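Local coordinates for mutT/nudix family protein (PDB 3I9X) that probably acts as a hydrolase of the Nudix family, the construct holding the Nudix domain of a longer protein, at residues Pro25-Asp31 and Trp117-Phe123; Gly111-Arg115 and Ala158-Leu162; Met32-Thr36 and Leu46-Leu50. All blocks are in the same frame, centred on the assembly; numbering follows the deposited sequence.

Contact 1: Pro25-Asp31 and Trp117-Phe123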
ATOM      1  N   PRO A  25       6.277 -13.664  -3.197  1.00 55.87           N
ATOM      2  CA  PRO A  25       5.149 -13.697  -2.257  1.00 54.37           C
ATOM      3  C   PRO A  25       4.100 -14.711  -2.665  1.00 52.77           C
ATOM      4  O   PRO A  25       3.921 -15.028  -3.839  1.00 51.59           O
ATOM      5  CB  PRO A  25       4.565 -12.283  -2.330  1.00 54.11           C
ATOM      6  CG  PRO A  25       5.623 -11.454  -3.036  1.00 55.82           C
ATOM      7  CD  PRO A  25       6.271 -12.417  -3.981  1.00 55.65           C
ATOM      8  N   ASP A  26       3.390 -15.185  -1.669  1.00 51.43           N
ATOM      9  CA  ASP A  26       2.377 -16.199  -1.862  1.00 50.57           C
ATOM     10  C   ASP A  26       1.032 -15.625  -2.207  1.00 49.86           C
ATOM     11  O   ASP A  26       0.140 -16.362  -2.661  1.00 50.83           O
ATOM     12  CB  ASP A  26       2.310 -17.049  -0.608  1.00 50.48           C
ATOM     13  CG  ASP A  26       3.560 -17.819  -0.422  1.00 50.09           C
ATOM     14  OD1 ASP A  26       4.118 -17.874   0.696  1.00 49.87           O
ATOM     15  OD2 ASP A  26       4.028 -18.326  -1.471  1.00 55.57           O
ATOM     16  N   GLY A  27       0.870 -14.311  -2.063  1.00 47.41           N
ATOM     17  CA  GLY A  27      -0.453 -13.738  -2.297  1.00 45.07           C
ATOM     18  C   GLY A  27      -0.534 -12.250  -2.054  1.00 43.29           C
ATOM     19  O   GLY A  27       0.233 -11.690  -1.294  1.00 41.24           O
ATOM     20  N   TYR A  28      -1.500 -11.645  -2.721  1.00 42.30           N
ATOM     21  CA  TYR A  28      -1.843 -10.267  -2.549  1.00 41.42           C
ATOM     22  C   TYR A  28      -3.325 -10.235  -2.316  1.00 41.45           C
ATOM     23  O   TYR A  28      -4.073 -10.736  -3.154  1.00 41.53           O
ATOM     24  CB  TYR A  28      -1.514  -9.534  -3.860  1.00 41.00           C
ATOM     25  CG  TYR A  28      -1.673  -8.045  -3.862  1.00 38.58           C
ATOM     26  CD1 TYR A  28      -1.309  -7.263  -2.749  1.00 36.10           C
ATOM     27  CD2 TYR A  28      -2.087  -7.382  -5.018  1.00 35.37           C
ATOM     28  CE1 TYR A  28      -1.412  -5.893  -2.791  1.00 34.70           C
ATOM     29  CE2 TYR A  28      -2.189  -6.011  -5.060  1.00 37.25           C
ATOM     30  CZ  TYR A  28      -1.845  -5.253  -3.955  1.00 35.18           C
ATOM     31  OH  TYR A  28      -1.954  -3.858  -4.019  1.00 33.68           O
ATOM     32  N   THR A  29      -3.751  -9.596  -1.222  1.00 40.38           N
ATOM     33  CA  THR A  29      -5.171  -9.435  -0.921  1.00 40.17           C
ATOM     34  C   THR A  29      -5.624  -7.971  -0.815  1.00 40.35           C
ATOM     35  O   THR A  29      -4.829  -7.063  -0.593  1.00 40.04           O
ATOM     36  CB  THR A  29      -5.576 -10.167   0.369  1.00 39.64           C
ATOM     37  OG1 THR A  29      -4.905  -9.567   1.465  1.00 38.71           O
ATOM     38  CG2 THR A  29      -5.172 -11.634   0.323  1.00 38.05           C
ATOM     39  N   SER A  30      -6.915  -7.783  -1.059  1.00 40.08           N
ATOM     40  CA  SER A  30      -7.618  -6.529  -0.918  1.00 40.84           C
ATOM     41  C   SER A  30      -8.608  -6.713   0.227  1.00 40.16           C
ATOM     42  O   SER A  30      -9.550  -7.494   0.099  1.00 40.20           O
ATOM     43  CB  SER A  30      -8.377  -6.262  -2.198  1.00 41.03           C
ATOM     44  OG  SER A  30      -8.705  -4.903  -2.313  1.00 44.82           O
ATOM     45  N   ASP A  31      -8.340  -6.093   1.369  1.00 39.36           N
ATOM     46  CA  ASP A  31      -9.195  -6.228   2.568  1.00 38.31           C
ATOM     47  C   ASP A  31      -9.909  -4.919   2.891  1.00 38.59           C
ATOM     48  O   ASP A  31      -9.317  -3.836   2.798  1.00 35.27           O
ATOM     49  CB  ASP A  31      -8.334  -6.709   3.741  1.00 38.00           C
ATOM     50  CG  ASP A  31      -7.820  -8.126   3.523  1.00 38.70           C
ATOM     51  OD1 ASP A  31      -8.677  -8.998   3.235  1.00 35.19           O
ATOM     52  OD2 ASP A  31      -6.584  -8.363   3.589  1.00 37.23           O
ATOM     53  N   TRP A 117       3.453 -15.881   2.705  1.00 51.35           N
ATOM     54  CA  TRP A 117       3.875 -14.466   2.576  1.00 50.24           C
ATOM     55  C   TRP A 117       2.750 -13.719   1.833  1.00 47.41           C
ATOM     56  O   TRP A 117       2.676 -13.771   0.590  1.00 45.94           O
ATOM     57  CB  TRP A 117       5.220 -14.400   1.826  1.00 51.10           C
ATOM     58  CG  TRP A 117       5.819 -13.036   1.635  1.00 52.58           C
ATOM     59  CD1 TRP A 117       5.445 -11.883   2.233  1.00 55.51           C
ATOM     60  CD2 TRP A 117       6.955 -12.724   0.821  1.00 54.47           C
ATOM     61  NE1 TRP A 117       6.261 -10.854   1.819  1.00 58.22           N
ATOM     62  CE2 TRP A 117       7.198 -11.351   0.952  1.00 56.22           C
ATOM     63  CE3 TRP A 117       7.795 -13.482  -0.001  1.00 56.03           C
ATOM     64  CZ2 TRP A 117       8.258 -10.711   0.301  1.00 56.99           C
ATOM     65  CZ3 TRP A 117       8.844 -12.846  -0.668  1.00 57.03           C
ATOM     66  CH2 TRP A 117       9.065 -11.478  -0.513  1.00 57.11           C
ATOM     67  N   ILE A 118       1.809 -13.136   2.584  1.00 44.41           N
ATOM     68  CA  ILE A 118       0.621 -12.541   1.926  1.00 43.44           C
ATOM     69  C   ILE A 118       0.584 -11.067   2.291  1.00 41.74           C
ATOM     70  O   ILE A 118       0.722 -10.700   3.460  1.00 41.00           O
ATOM     71  CB  ILE A 118      -0.695 -13.303   2.271  1.00 43.78           C
ATOM     72  CG1 ILE A 118      -0.630 -14.739   1.729  1.00 45.34           C
ATOM     73  CG2 ILE A 118      -1.903 -12.637   1.644  1.00 41.39           C
ATOM     74  CD1 ILE A 118      -1.533 -15.701   2.456  1.00 48.04           C
ATOM     75  N   ILE A 119       0.500 -10.237   1.265  1.00 40.41           N
ATOM     76  CA  ILE A 119       0.528  -8.796   1.414  1.00 39.59           C
ATOM     77  C   ILE A 119      -0.900  -8.317   1.220  1.00 39.20           C
ATOM     78  O   ILE A 119      -1.559  -8.683   0.214  1.00 39.74           O
ATOM     79  CB  ILE A 119       1.437  -8.177   0.358  1.00 40.00           C
ATOM     80  CG1 ILE A 119       2.893  -8.643   0.582  1.00 40.61           C
ATOM     81  CG2 ILE A 119       1.352  -6.656   0.370  1.00 37.41           C
ATOM     82  CD1 ILE A 119       3.626  -8.909  -0.752  1.00 40.29           C
ATOM     83  N   SER A 120      -1.399  -7.584   2.220  1.00 37.55           N
ATOM     84  CA  SER A 120      -2.742  -7.031   2.178  1.00 36.32           C
ATOM     85  C   SER A 120      -2.767  -5.535   1.905  1.00 35.47           C
ATOM     86  O   SER A 120      -2.160  -4.780   2.621  1.00 35.00           O
ATOM     87  CB  SER A 120      -3.458  -7.274   3.504  1.00 37.00           C
ATOM     88  OG  SER A 120      -4.541  -6.378   3.616  1.00 38.49           O
ATOM     89  N   ARG A 121      -3.536  -5.130   0.907  1.00 34.39           N
ATOM     90  CA  ARG A 121      -3.867  -3.753   0.644  1.00 34.99           C
ATOM     91  C   ARG A 121      -5.229  -3.457   1.295  1.00 34.44           C
ATOM     92  O   ARG A 121      -6.259  -4.052   0.971  1.00 33.93           O
ATOM     93  CB  ARG A 121      -3.872  -3.531  -0.874  1.00 35.61           C
ATOM     94  CG  ARG A 121      -4.184  -2.095  -1.416  1.00 38.42           C
ATOM     95  CD  ARG A 121      -3.622  -1.060  -0.617  1.00 42.95           C
ATOM     96  NE  ARG A 121      -3.506   0.210  -1.312  1.00 43.97           N
ATOM     97  CZ  ARG A 121      -3.081   1.336  -0.735  1.00 42.34           C
ATOM     98  NH1 ARG A 121      -2.754   1.357   0.551  1.00 40.90           N
ATOM     99  NH2 ARG A 121      -2.965   2.453  -1.460  1.00 41.54           N
ATOM    100  N   ALA A 122      -5.236  -2.557   2.257  1.00 34.08           N
ATOM    101  CA  ALA A 122      -6.429  -2.343   3.048  1.00 34.27           C
ATOM    102  C   ALA A 122      -7.145  -1.036   2.697  1.00 34.48           C
ATOM    103  O   ALA A 122      -6.509  -0.004   2.456  1.00 35.46           O
ATOM    104  CB  ALA A 122      -6.079  -2.400   4.475  1.00 33.73           C
ATOM    105  N   PHE A 123      -8.456  -1.107   2.615  1.00 34.73           N
ATOM    106  CA  PHE A 123      -9.284   0.027   2.284  1.00 36.24           C
ATOM    107  C   PHE A 123     -10.362   0.151   3.356  1.00 37.09           C
ATOM    108  O   PHE A 123     -10.748  -0.880   3.955  1.00 38.36           O
ATOM    109  CB  PHE A 123     -10.006  -0.212   0.957  1.00 35.38           C
ATOM    110  CG  PHE A 123      -9.091  -0.371  -0.258  1.00 36.81           C
ATOM    111  CD1 PHE A 123      -8.818   0.720  -1.105  1.00 34.89           C
ATOM    112  CD2 PHE A 123      -8.609  -1.621  -0.618  1.00 35.96           C
ATOM    113  CE1 PHE A 123      -8.015   0.586  -2.234  1.00 34.59           C
ATOM    114  CE2 PHE A 123      -7.806  -1.783  -1.756  1.00 35.00           C
ATOM    115  CZ  PHE A 123      -7.497  -0.672  -2.559  1.00 37.43           C
TER
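Asp-31 OD2 accepts two hydroxyls at once: Ser-120 OG donates to its anti lone pair at 2.8 Å, and Thr-29 OG1, from the same strand, meets it at 3.0 Å from above the carboxylate plane. The carboxylate is turned to them by chi1 -67°, which sets CG beside the backbone N, and OD2 takes a further hydrogen bond from a bound glycerol. At the other end, Asp-26 and Trp-117 are joined twice. Asp-26 N donates to Trp-117 O (2.8 Å), while Trp-117 N runs almost straight, at 175°, into Asp-26 OD1, an oxygen that also forms a salt bridge with Arg-23. Between these ends the strands pair in parallel, with Gly-27, Thr-29 and Asp-31 bonding through both N and O, although the Gly-27 N bond to Trp-117 O is weak.

Packing differs on the two faces of the sheet. On the face with Asp-31, Thr-29 CG2 touches Ile-118 CG2 at 3.7 Å. On the other, the Tyr-28 ring lies alongside Arg-121, its OH 3.7 Å from Arg-121 CB; that hydroxyl is hydrogen-bonded to Asp-108 of the second subunit. The Pro-25 ring sits over one face of the Trp-117 indole, a CH-pi contact with CG 4.0 Å from the centroid of the six-membered ring, and its CB reaches Ile-119 CD1. Ser-30 OG, bonded to Ala-82 O, approaches Phe-123 CE2 at 3.3 Å. Strand 69-75 flanks 27-40 on its other side, and the parallel pairing of 27-40 with 118-126 belongs to the mixed sheet of the Nudix fold.

Contact 2: Gly111-Arg115 and Ala158-Leu162; sequences GRDPR and AFDHL. With GOL (glycerol), chain B.
A polar pocket occupied by glycerol, probably from the crystallisation liquor, lies between the loop 111-115 and the turn leading into helix 161-177. Arg-112 grips Asp-160 side-on: NE donates to OD2 and NH2 to OD1, both at 2.7 Å, with the guanidinium and carboxylate planes 47° apart. A bend at chi3 (-60°) folds the arginine chain back to this carboxylate. The same guanidinium also holds the ligand, through NH1 to glycerol O1 (2.8 Å) and NH2 to glycerol O2 (3.0 Å). His-161 NE2 donates nearly straight to glycerol O2 at 2.9 Å, and its ND1 is bonded to the backbone N of Val-71. Glycerol O1 in turn donates to Asp-113 OD2 at 2.6 Å.

Asp-113 is itself gripped side-on by Arg-115, whose NE and NH2 use the syn lone pairs of OD1 and OD2. Phe-159 packs against this pair: its CZ sits over one face of the Arg-115 guanidinium, 3.7 Å from NH2, while glycerol C2 rests over the ring and Pro-114 CD comes to its edge. Arg-115 N bonded to Asp-113 OD1 makes an Asx turn, and a type II' turn, 158-161, carries the opposing residues of a polar pocket in the Nudix domain, which the glycerol may mark without showing what binds there naturally.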
ATOM      1  N   GLY A 111       4.764 -12.958   8.848  1.00 50.91           N
ATOM      2  CA  GLY A 111       3.999 -13.784   9.783  1.00 50.70           C
ATOM      3  C   GLY A 111       2.520 -13.426   9.945  1.00 50.48           C
ATOM      4  O   GLY A 111       1.809 -14.160  10.638  1.00 50.61           O
ATOM      5  N   ARG A 112       2.042 -12.335   9.307  1.00 48.45           N
ATOM      6  CA  ARG A 112       0.683 -11.839   9.545  1.00 47.34           C
ATOM      7  C   ARG A 112      -0.354 -12.893   9.205  1.00 47.77           C
ATOM      8  O   ARG A 112      -1.361 -13.029   9.890  1.00 46.98           O
ATOM      9  CB  ARG A 112       0.395 -10.529   8.775  1.00 46.57           C
ATOM     10  CG  ARG A 112       0.682 -10.547   7.265  1.00 43.11           C
ATOM     11  CD  ARG A 112       0.326  -9.177   6.636  1.00 43.63           C
ATOM     12  NE  ARG A 112      -1.105  -8.973   6.889  1.00 38.77           N
ATOM     13  CZ  ARG A 112      -2.047  -9.520   6.159  1.00 36.10           C
ATOM     14  NH1 ARG A 112      -1.738 -10.176   5.059  1.00 37.31           N
ATOM     15  NH2 ARG A 112      -3.308  -9.386   6.519  1.00 39.24           N
ATOM     16  N   ASP A 113      -0.082 -13.624   8.138  1.00 48.57           N
ATOM     17  CA  ASP A 113      -0.916 -14.681   7.649  1.00 49.76           C
ATOM     18  C   ASP A 113      -0.095 -15.981   7.728  1.00 51.59           C
ATOM     19  O   ASP A 113       0.978 -16.105   7.108  1.00 51.05           O
ATOM     20  CB  ASP A 113      -1.312 -14.377   6.209  1.00 49.58           C
ATOM     21  CG  ASP A 113      -2.470 -15.229   5.697  1.00 50.00           C
ATOM     22  OD1 ASP A 113      -2.462 -16.472   5.883  1.00 51.30           O
ATOM     23  OD2 ASP A 113      -3.370 -14.662   5.013  1.00 49.28           O
ATOM     24  N   PRO A 114      -0.602 -16.968   8.487  1.00 53.79           N
ATOM     25  CA  PRO A 114       0.120 -18.254   8.629  1.00 54.69           C
ATOM     26  C   PRO A 114       0.166 -19.051   7.346  1.00 55.37           C
ATOM     27  O   PRO A 114       1.037 -19.878   7.195  1.00 56.66           O
ATOM     28  CB  PRO A 114      -0.712 -19.005   9.689  1.00 55.67           C
ATOM     29  CG  PRO A 114      -2.117 -18.364   9.592  1.00 54.69           C
ATOM     30  CD  PRO A 114      -1.799 -16.907   9.350  1.00 54.15           C
ATOM     31  N   ARG A 115      -0.742 -18.780   6.412  1.00 56.02           N
ATOM     32  CA  ARG A 115      -0.791 -19.515   5.167  1.00 56.68           C
ATOM     33  C   ARG A 115       0.403 -19.228   4.228  1.00 56.90           C
ATOM     34  O   ARG A 115       0.639 -19.990   3.292  1.00 58.45           O
ATOM     35  CB  ARG A 115      -2.146 -19.295   4.481  1.00 57.04           C
ATOM     36  CG  ARG A 115      -3.383 -19.699   5.382  1.00 59.00           C
ATOM     37  CD  ARG A 115      -4.754 -19.267   4.792  1.00 60.64           C
ATOM     38  NE  ARG A 115      -4.853 -17.815   4.531  1.00 62.04           N
ATOM     39  CZ  ARG A 115      -5.946 -17.177   4.091  1.00 62.14           C
ATOM     40  NH1 ARG A 115      -7.072 -17.850   3.855  1.00 61.78           N
ATOM     41  NH2 ARG A 115      -5.919 -15.854   3.886  1.00 60.75           N
ATOM     42  N   ALA A 158      -9.346 -12.776  13.111  1.00 36.72           N
ATOM     43  CA  ALA A 158      -8.412 -13.508  12.269  1.00 37.77           C
ATOM     44  C   ALA A 158      -7.170 -12.671  11.868  1.00 39.27           C
ATOM     45  O   ALA A 158      -7.250 -11.437  11.726  1.00 38.29           O
ATOM     46  CB  ALA A 158      -9.146 -14.032  11.005  1.00 38.01           C
ATOM     47  N   PHE A 159      -6.022 -13.342  11.754  1.00 40.23           N
ATOM     48  CA  PHE A 159      -4.801 -12.778  11.132  1.00 40.54           C
ATOM     49  C   PHE A 159      -4.385 -11.549  11.895  1.00 40.41           C
ATOM     50  O   PHE A 159      -4.380 -11.560  13.139  1.00 41.16           O
ATOM     51  CB  PHE A 159      -5.043 -12.435   9.642  1.00 41.22           C
ATOM     52  CG  PHE A 159      -5.723 -13.537   8.851  1.00 42.22           C
ATOM     53  CD1 PHE A 159      -7.017 -13.360   8.361  1.00 43.01           C
ATOM     54  CD2 PHE A 159      -5.055 -14.721   8.549  1.00 41.72           C
ATOM     55  CE1 PHE A 159      -7.652 -14.355   7.622  1.00 41.12           C
ATOM     56  CE2 PHE A 159      -5.702 -15.727   7.823  1.00 43.25           C
ATOM     57  CZ  PHE A 159      -6.989 -15.540   7.366  1.00 42.74           C
ATOM     58  N   ASP A 160      -4.010 -10.482  11.196  1.00 39.84           N
ATOM     59  CA  ASP A 160      -3.692  -9.235  11.902  1.00 39.48           C
ATOM     60  C   ASP A 160      -4.876  -8.292  11.896  1.00 38.84           C
ATOM     61  O   ASP A 160      -4.693  -7.076  12.010  1.00 40.37           O
ATOM     62  CB  ASP A 160      -2.448  -8.535  11.297  1.00 39.30           C
ATOM     63  CG  ASP A 160      -2.564  -8.279   9.817  1.00 38.33           C
ATOM     64  OD1 ASP A 160      -3.546  -8.695   9.163  1.00 43.12           O
ATOM     65  OD2 ASP A 160      -1.611  -7.714   9.265  1.00 41.51           O
ATOM     66  N   HIS A 161      -6.088  -8.807  11.734  1.00 37.76           N
ATOM     67  CA  HIS A 161      -7.220  -7.918  11.519  1.00 37.84           C
ATOM     68  C   HIS A 161      -7.550  -6.978  12.667  1.00 39.24           C
ATOM     69  O   HIS A 161      -8.181  -5.927  12.408  1.00 38.68           O
ATOM     70  CB  HIS A 161      -8.458  -8.650  11.008  1.00 36.65           C
ATOM     71  CG  HIS A 161      -8.304  -9.128   9.612  1.00 35.07           C
ATOM     72  ND1 HIS A 161      -9.337  -9.674   8.873  1.00 33.71           N
ATOM     73  CD2 HIS A 161      -7.209  -9.168   8.821  1.00 35.68           C
ATOM     74  CE1 HIS A 161      -8.883 -10.015   7.681  1.00 36.60           C
ATOM     75  NE2 HIS A 161      -7.594  -9.710   7.622  1.00 35.83           N
ATOM     76  N   LEU A 162      -7.124  -7.313  13.887  1.00 39.61           N
ATOM     77  CA  LEU A 162      -7.224  -6.396  15.000  1.00 41.52           C
ATOM     78  C   LEU A 162      -6.397  -5.125  14.711  1.00 43.23           C
ATOM     79  O   LEU A 162      -6.827  -4.000  15.011  1.00 42.26           O
ATOM     80  CB  LEU A 162      -6.708  -7.016  16.299  1.00 41.08           C
ATOM     81  CG  LEU A 162      -6.794  -6.036  17.493  1.00 43.67           C
ATOM     82  CD1 LEU A 162      -8.203  -5.461  17.618  1.00 39.99           C
ATOM     83  CD2 LEU A 162      -6.293  -6.632  18.878  1.00 43.03           C
TER
HETATM   84  C1  GOL B 186      -4.915 -12.056   3.954  1.00 42.27           C
HETATM   85  O1  GOL B 186      -3.665 -12.109   4.623  1.00 42.60           O
HETATM   86  C2  GOL B 186      -6.038 -11.687   4.933  1.00 40.99           C
HETATM   87  O2  GOL B 186      -5.925 -10.337   5.315  1.00 40.23           O
HETATM   88  C3  GOL B 186      -7.415 -11.912   4.341  1.00 42.23           C
HETATM   89  O3  GOL B 186      -7.501 -11.497   2.975  1.00 41.62           O

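Contact 3: Met32-Thr36 and Leu46-Leu50; sequences MILTT and LHILL
Strands 32-36 and 46-50 run antiparallel with a strong twist, 139° between their directions, and are bonded in regular fashion at one end and through water at the other. Thr-36 and His-47 form a hydrogen-bonded pair, in which Thr-36 N donates to His-47 O at 2.9 Å and His-47 N to Thr-36 O at 2.8 Å, next to the non-hydrogen-bonded pair of Thr-35 and Ile-48. Leu-49 N then donates to Leu-34 O at 3.0 Å. Beyond this the strands diverge, and a water takes over: it accepts from Leu-34 N and donates to Met-32 O and Leu-49 O, thereby satisfying three backbone groups where direct pairing has ceased.

Among the side chains, Ile-33 and Ile-48 meet by their CD1 methyls at 3.8 Å. The extended Ile-48 chain, with CG1 anti to N (chi1 -179°) and chi2 also near 180°, carries its CD1 out to Ile-33, where Leu-165 of helix 161-177 packs against both residues. Also on this face, Leu-46 CD1 lies 4.0 Å from Thr-35 OG1, whose hydrogen bond goes to Ala-125 O. The other face has Thr-36 CG2 against His-47 CB at 4.0 Å, with the imidazole leading away so that ND1 bonds to Thr-45 O; Thr-36 OG1 is held by Val-127 O. Leu-34 and Leu-49 meet more loosely, CB to CB at 4.3 Å. Helices 161-177 and 149-152 pack on the Ile-48 face and strand 144-148 lies beside 43-52, placing this beta hairpin of strands 27-40 and 43-52 at the heart of the Nudix sheet.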
ATOM      1  N   MET A  32     -11.174  -5.046   3.291  1.00 38.14           N
ATOM      2  CA  MET A  32     -12.104  -3.930   3.403  1.00 39.70           C
ATOM      3  C   MET A  32     -12.665  -3.739   4.809  1.00 39.10           C
ATOM      4  O   MET A  32     -13.373  -4.598   5.332  1.00 39.25           O
ATOM      5  CB  MET A  32     -13.288  -4.149   2.471  1.00 40.11           C
ATOM      6  CG  MET A  32     -12.873  -4.514   0.990  1.00 46.69           C
ATOM      7  SD  MET A  32     -14.273  -4.411  -0.213  1.00 51.04           S
ATOM      8  CE  MET A  32     -15.202  -3.188   0.811  1.00 41.84           C
ATOM      9  N   ILE A  33     -12.357  -2.607   5.410  1.00 38.54           N
ATOM     10  CA  ILE A  33     -13.038  -2.166   6.621  1.00 38.28           C
ATOM     11  C   ILE A  33     -14.331  -1.496   6.160  1.00 38.42           C
ATOM     12  O   ILE A  33     -14.328  -0.370   5.632  1.00 38.20           O
ATOM     13  CB  ILE A  33     -12.177  -1.230   7.386  1.00 38.04           C
ATOM     14  CG1 ILE A  33     -10.936  -1.979   7.866  1.00 42.16           C
ATOM     15  CG2 ILE A  33     -12.877  -0.629   8.551  1.00 38.13           C
ATOM     16  CD1 ILE A  33     -11.243  -2.870   8.954  1.00 46.18           C
ATOM     17  N   LEU A  34     -15.431  -2.198   6.365  1.00 37.72           N
ATOM     18  CA  LEU A  34     -16.736  -1.771   5.889  1.00 39.09           C
ATOM     19  C   LEU A  34     -17.588  -1.227   7.006  1.00 38.46           C
ATOM     20  O   LEU A  34     -18.122  -2.003   7.817  1.00 37.02           O
ATOM     21  CB  LEU A  34     -17.444  -2.969   5.270  1.00 40.19           C
ATOM     22  CG  LEU A  34     -18.462  -2.794   4.179  1.00 43.86           C
ATOM     23  CD1 LEU A  34     -18.001  -1.645   3.298  1.00 48.05           C
ATOM     24  CD2 LEU A  34     -18.581  -4.118   3.349  1.00 44.25           C
ATOM     25  N   THR A  35     -17.739   0.089   7.047  1.00 38.85           N
ATOM     26  CA  THR A  35     -18.382   0.746   8.193  1.00 39.37           C
ATOM     27  C   THR A  35     -19.646   1.513   7.873  1.00 40.44           C
ATOM     28  O   THR A  35     -19.909   1.863   6.713  1.00 40.86           O
ATOM     29  CB  THR A  35     -17.423   1.683   8.897  1.00 39.29           C
ATOM     30  OG1 THR A  35     -17.225   2.865   8.131  1.00 38.55           O
ATOM     31  CG2 THR A  35     -16.067   1.010   9.147  1.00 39.07           C
ATOM     32  N   THR A  36     -20.439   1.743   8.914  1.00 40.77           N
ATOM     33  CA  THR A  36     -21.614   2.614   8.861  1.00 42.69           C
ATOM     34  C   THR A  36     -21.768   3.312  10.200  1.00 43.91           C
ATOM     35  O   THR A  36     -21.021   3.051  11.142  1.00 43.80           O
ATOM     36  CB  THR A  36     -22.894   1.886   8.493  1.00 42.84           C
ATOM     37  OG1 THR A  36     -23.931   2.844   8.236  1.00 44.47           O
ATOM     38  CG2 THR A  36     -23.347   0.954   9.585  1.00 40.95           C
ATOM     39  N   LEU A  46     -20.226   4.229  15.255  1.00 41.76           N
ATOM     40  CA  LEU A  46     -19.523   3.614  14.134  1.00 40.90           C
ATOM     41  C   LEU A  46     -19.657   2.121  14.291  1.00 39.55           C
ATOM     42  O   LEU A  46     -19.349   1.600  15.350  1.00 37.63           O
ATOM     43  CB  LEU A  46     -18.045   4.002  14.167  1.00 40.55           C
ATOM     44  CG  LEU A  46     -17.264   3.636  12.887  1.00 42.82           C
ATOM     45  CD1 LEU A  46     -17.666   4.602  11.758  1.00 38.72           C
ATOM     46  CD2 LEU A  46     -15.747   3.674  13.112  1.00 41.61           C
ATOM     47  N   HIS A  47     -20.182   1.460  13.265  1.00 39.41           N
ATOM     48  CA  HIS A  47     -20.269  -0.007  13.217  1.00 38.78           C
ATOM     49  C   HIS A  47     -19.441  -0.580  12.077  1.00 38.69           C
ATOM     50  O   HIS A  47     -19.273   0.072  11.029  1.00 38.70           O
ATOM     51  CB  HIS A  47     -21.719  -0.451  12.996  1.00 39.11           C
ATOM     52  CG  HIS A  47     -22.603  -0.305  14.192  1.00 40.95           C
ATOM     53  ND1 HIS A  47     -22.779   0.897  14.848  1.00 43.52           N
ATOM     54  CD2 HIS A  47     -23.356  -1.218  14.861  1.00 44.87           C
ATOM     55  CE1 HIS A  47     -23.613   0.716  15.861  1.00 46.64           C
ATOM     56  NE2 HIS A  47     -23.984  -0.555  15.889  1.00 46.11           N
ATOM     57  N   ILE A  48     -19.007  -1.840  12.237  1.00 36.89           N
ATOM     58  CA  ILE A  48     -18.253  -2.557  11.224  1.00 35.79           C
ATOM     59  C   ILE A  48     -18.871  -3.918  10.872  1.00 35.95           C
ATOM     60  O   ILE A  48     -19.355  -4.636  11.766  1.00 34.40           O
ATOM     61  CB  ILE A  48     -16.778  -2.683  11.651  1.00 35.63           C
ATOM     62  CG1 ILE A  48     -15.986  -3.406  10.599  1.00 34.34           C
ATOM     63  CG2 ILE A  48     -16.624  -3.397  13.039  1.00 37.34           C
ATOM     64  CD1 ILE A  48     -14.483  -3.366  10.794  1.00 32.83           C
ATOM     65  N   LEU A  49     -18.893  -4.250   9.570  1.00 34.39           N
ATOM     66  CA  LEU A  49     -19.286  -5.577   9.109  1.00 34.98           C
ATOM     67  C   LEU A  49     -18.121  -6.580   9.151  1.00 36.13           C
ATOM     68  O   LEU A  49     -17.059  -6.386   8.544  1.00 36.43           O
ATOM     69  CB  LEU A  49     -19.828  -5.565   7.689  1.00 33.67           C
ATOM     70  CG  LEU A  49     -20.634  -6.811   7.323  1.00 36.98           C
ATOM     71  CD1 LEU A  49     -22.064  -6.783   7.919  1.00 37.96           C
ATOM     72  CD2 LEU A  49     -20.749  -7.030   5.770  1.00 39.03           C
ATOM     73  N   LEU A  50     -18.346  -7.701   9.819  1.00 36.80           N
ATOM     74  CA  LEU A  50     -17.327  -8.739   9.911  1.00 36.85           C
ATOM     75  C   LEU A  50     -17.933 -10.097   9.659  1.00 37.30           C
ATOM     76  O   LEU A  50     -19.131 -10.287   9.853  1.00 37.58           O
ATOM     77  CB  LEU A  50     -16.672  -8.714  11.262  1.00 36.20           C
ATOM     78  CG  LEU A  50     -15.918  -7.480  11.679  1.00 36.98           C
ATOM     79  CD1 LEU A  50     -15.542  -7.604  13.227  1.00 33.52           C
ATOM     80  CD2 LEU A  50     -14.701  -7.261  10.819  1.00 34.05           C
TER
HETATM   81  O   HOH W   1     -15.090  -4.568   7.737  1.00 35.83           O

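How the contacts relate
Strand 27-40 is shared by contacts 1 and 3: it pairs in parallel with 118-126 in contact 1, and that pairing continues into residues 32-36, where 43-52 joins it antiparallel. Their centres lie 19 Å apart, yet the two meet where Phe-123 O is 2.8 Å from Ile-33 N, a probable hydrogen bond. Contact 2 is closer to contact 1, with centres 11 Å apart, and touches it through Arg-112 NH1, 3.0 Å from Ile-118 O. One glycerol joins these two, since Asp-31 of contact 1 completes the polar set offered by contact 2. The nearest atoms of contacts 2 and 3 are about 6 Å apart, but helix 161-177, which starts within contact 2, packs on contact 3.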